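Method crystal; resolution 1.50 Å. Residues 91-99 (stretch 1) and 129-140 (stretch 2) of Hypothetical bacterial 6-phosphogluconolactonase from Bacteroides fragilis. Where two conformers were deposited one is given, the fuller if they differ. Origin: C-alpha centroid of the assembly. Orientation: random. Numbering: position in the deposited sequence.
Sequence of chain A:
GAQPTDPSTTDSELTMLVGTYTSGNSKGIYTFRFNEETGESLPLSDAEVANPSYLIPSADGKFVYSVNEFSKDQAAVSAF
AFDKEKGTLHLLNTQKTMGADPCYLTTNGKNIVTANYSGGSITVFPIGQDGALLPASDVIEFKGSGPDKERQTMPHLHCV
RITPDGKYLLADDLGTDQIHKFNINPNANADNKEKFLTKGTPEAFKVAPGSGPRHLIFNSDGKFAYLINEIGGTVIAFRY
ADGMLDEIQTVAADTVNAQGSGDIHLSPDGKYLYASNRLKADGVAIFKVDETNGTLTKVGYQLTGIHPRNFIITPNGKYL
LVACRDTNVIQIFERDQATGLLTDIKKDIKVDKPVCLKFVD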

# COMPACT_ATOMS: atom_id res chain seq x y z
N LEU A 91 0.54 11.58 -18.65
CA LEU A 91 -0.06 10.30 -19.00
C LEU A 91 0.55 9.74 -20.28
O LEU A 91 0.72 10.45 -21.28
CB LEU A 91 -1.59 10.45 -19.16
CG LEU A 91 -2.39 9.18 -19.45
CD1 LEU A 91 -2.40 8.21 -18.25
CD2 LEU A 91 -3.80 9.52 -19.90
N LEU A 92 0.88 8.45 -20.23
CA LEU A 92 1.40 7.73 -21.38
C LEU A 92 0.29 6.91 -21.98
O LEU A 92 0.05 6.99 -23.18
CB LEU A 92 2.59 6.83 -20.99
CG LEU A 92 3.80 7.52 -20.34
CD1 LEU A 92 4.88 6.49 -20.03
CD2 LEU A 92 4.38 8.61 -21.22
N ASN A 93 -0.38 6.09 -21.14
CA ASN A 93 -1.51 5.28 -21.58
C ASN A 93 -2.23 4.67 -20.40
O ASN A 93 -1.81 4.84 -19.25
CB ASN A 93 -1.10 4.21 -22.60
CG ASN A 93 -0.37 3.00 -22.05
OD1 ASN A 93 0.25 3.05 -20.98
ND2 ASN A 93 -0.49 1.88 -22.75
N THR A 94 -3.33 3.96 -20.70
CA THR A 94 -4.18 3.29 -19.73
C THR A 94 -4.50 1.90 -20.28
O THR A 94 -4.58 1.73 -21.50
CB THR A 94 -5.47 4.13 -19.50
OG1 THR A 94 -5.12 5.50 -19.28
CG2 THR A 94 -6.32 3.62 -18.34
N GLN A 95 -4.68 0.92 -19.39
CA GLN A 95 -5.06 -0.43 -19.80
C GLN A 95 -6.08 -0.96 -18.81
O GLN A 95 -5.95 -0.72 -17.62
CB GLN A 95 -3.86 -1.39 -19.92
CG GLN A 95 -2.78 -1.00 -20.94
CD GLN A 95 -3.16 -1.26 -22.38
OE1 GLN A 95 -4.30 -1.63 -22.71
NE2 GLN A 95 -2.21 -1.06 -23.28
N LYS A 96 -7.06 -1.72 -19.29
CA LYS A 96 -8.13 -2.27 -18.45
C LYS A 96 -7.64 -3.46 -17.62
O LYS A 96 -6.86 -4.28 -18.11
CB LYS A 96 -9.33 -2.67 -19.34
CG LYS A 96 -9.90 -1.51 -20.15
CD LYS A 96 -10.55 -0.39 -19.29
CE LYS A 96 -11.38 0.58 -20.12
NZ LYS A 96 -10.55 1.48 -20.95
N THR A 97 -8.09 -3.54 -16.37
CA THR A 97 -7.69 -4.65 -15.50
C THR A 97 -8.52 -5.89 -15.75
O THR A 97 -8.08 -6.97 -15.36
CB THR A 97 -7.85 -4.26 -14.03
OG1 THR A 97 -9.19 -3.82 -13.81
CG2 THR A 97 -6.89 -3.20 -13.62
N MSE A 98 -9.77 -5.72 -16.24
CA MSE A 98 -10.72 -6.82 -16.45
C MSE A 98 -11.00 -7.51 -15.09
O MSE A 98 -11.24 -8.71 -15.00
CB MSE A 98 -10.26 -7.77 -17.54
CG MSE A 98 -10.46 -7.14 -18.93
SE MSE A 98 -9.39 -7.96 -20.25
CE MSE A 98 -7.68 -7.36 -19.68
N GLY A 99 -10.99 -6.68 -14.05
CA GLY A 99 -11.24 -7.06 -12.67
C GLY A 99 -11.61 -5.80 -11.93
O GLY A 99 -10.85 -4.83 -11.93
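Stretch 2, residues 129-140: QDGALLPASDVI

Side-chain amides can take the place of backbone groups in tying an extended segment to a strand, and residues 129-140 illustrate the principle. The segment runs alongside the strand 91-96 in the same direction, A132 lying nearest L92, P135 nearest Q95 and V139 nearest M98 by CA positions. It begins with a turn at D130-G131, where D130 OD1 accepts from A132 N (3.1 Å), proceeds through extended loop from A132 to A136, and enters a strand at 138.

L133 and Q95 cover the most surface. N93 reads the backbone of L133 at both ends: L133 N donates to N93 OD1 at 3.0 Å, and N93 ND2 donates to L133 O at 2.8 Å. The same carbonyl accepts from Q95 NE2 at 3.1 Å, so two amides converge on one oxygen. The CA-to-CB bond of L133 also points toward the strand, with L133 CB 3.7 Å from Q95 CG.

Apolar contacts flank the amides. L92 CB lies 4.1 Å from A132 CB; the selenomethionine M98 brings CE to 3.5 Å from A136 CB, while its CB sits 4.3 Å from V139 CG2. Near A136 a water bridges the backbones, donating to K96 O and accepting from A136 N, both at 2.8 Å.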

# COMPACT_ATOMS: atom_id res chain seq x y z
N GLN A 129 9.09 -0.88 -23.28
CA GLN A 129 10.42 -0.31 -23.20
C GLN A 129 10.44 1.19 -22.94
O GLN A 129 11.47 1.73 -22.54
CB GLN A 129 11.17 -0.60 -24.50
CG GLN A 129 11.55 -2.06 -24.62
CD GLN A 129 12.40 -2.30 -25.84
OE1 GLN A 129 13.35 -1.57 -26.12
NE2 GLN A 129 12.06 -3.33 -26.60
N ASP A 130 9.30 1.85 -23.17
CA ASP A 130 9.12 3.29 -22.94
C ASP A 130 8.44 3.56 -21.59
O ASP A 130 8.11 4.71 -21.32
CB ASP A 130 8.26 3.87 -24.08
CG ASP A 130 6.86 3.25 -24.24
OD1 ASP A 130 6.58 2.22 -23.58
OD2 ASP A 130 6.10 3.71 -25.11
N GLY A 131 8.16 2.52 -20.79
CA GLY A 131 7.49 2.71 -19.50
C GLY A 131 5.97 2.65 -19.56
O GLY A 131 5.30 2.61 -18.53
N ALA A 132 5.41 2.65 -20.77
CA ALA A 132 3.96 2.55 -20.91
C ALA A 132 3.51 1.10 -20.66
O ALA A 132 4.33 0.18 -20.68
CB ALA A 132 3.54 3.05 -22.30
N LEU A 133 2.22 0.90 -20.46
CA LEU A 133 1.72 -0.44 -20.17
C LEU A 133 1.31 -1.19 -21.41
O LEU A 133 0.66 -0.63 -22.30
CB LEU A 133 0.48 -0.38 -19.25
CG LEU A 133 0.67 0.17 -17.87
CD1 LEU A 133 -0.64 0.73 -17.36
CD2 LEU A 133 1.15 -0.89 -16.94
N LEU A 134 1.62 -2.47 -21.45
CA LEU A 134 1.06 -3.32 -22.48
C LEU A 134 -0.30 -3.80 -21.97
O LEU A 134 -0.57 -3.80 -20.76
CB LEU A 134 1.97 -4.53 -22.79
CG LEU A 134 2.96 -4.35 -23.92
CD1 LEU A 134 4.11 -3.47 -23.49
CD2 LEU A 134 3.48 -5.70 -24.40
N PRO A 135 -1.20 -4.26 -22.84
CA PRO A 135 -2.47 -4.83 -22.37
C PRO A 135 -2.23 -5.99 -21.40
O PRO A 135 -1.18 -6.63 -21.47
CB PRO A 135 -3.13 -5.33 -23.65
CG PRO A 135 -2.53 -4.50 -24.73
CD PRO A 135 -1.10 -4.31 -24.31
N ALA A 136 -3.17 -6.25 -20.49
CA ALA A 136 -2.99 -7.31 -19.49
C ALA A 136 -2.51 -8.61 -20.13
O ALA A 136 -3.00 -8.98 -21.21
CB ALA A 136 -4.27 -7.55 -18.76
N SER A 137 -1.49 -9.25 -19.54
CA SER A 137 -0.98 -10.54 -20.04
C SER A 137 -1.55 -11.69 -19.24
O SER A 137 -1.52 -12.83 -19.70
CB SER A 137 0.54 -10.58 -20.01
OG SER A 137 0.97 -10.28 -18.69
N ASP A 138 -2.11 -11.41 -18.04
CA ASP A 138 -2.72 -12.45 -17.21
C ASP A 138 -3.75 -11.86 -16.27
O ASP A 138 -3.56 -10.75 -15.78
CB ASP A 138 -1.64 -13.19 -16.41
CG ASP A 138 -1.96 -14.59 -15.93
OD1 ASP A 138 -3.05 -15.12 -16.32
OD2 ASP A 138 -1.09 -15.21 -15.27
N VAL A 139 -4.85 -12.56 -16.07
CA VAL A 139 -5.92 -12.23 -15.10
C VAL A 139 -6.13 -13.52 -14.31
O VAL A 139 -6.52 -14.54 -14.90
CB VAL A 139 -7.23 -11.66 -15.71
CG1 VAL A 139 -8.27 -11.34 -14.63
CG2 VAL A 139 -6.97 -10.42 -16.56
N ILE A 140 -5.78 -13.50 -13.02
CA ILE A 140 -5.82 -14.69 -12.17
C ILE A 140 -7.01 -14.58 -11.23
O ILE A 140 -7.04 -13.68 -10.40
CB ILE A 140 -4.47 -14.89 -11.42
CG1 ILE A 140 -3.30 -14.92 -12.44
CG2 ILE A 140 -4.49 -16.17 -10.55
CD1 ILE A 140 -1.91 -14.70 -11.90
O HOH W 1 -5.52 -4.77 -20.52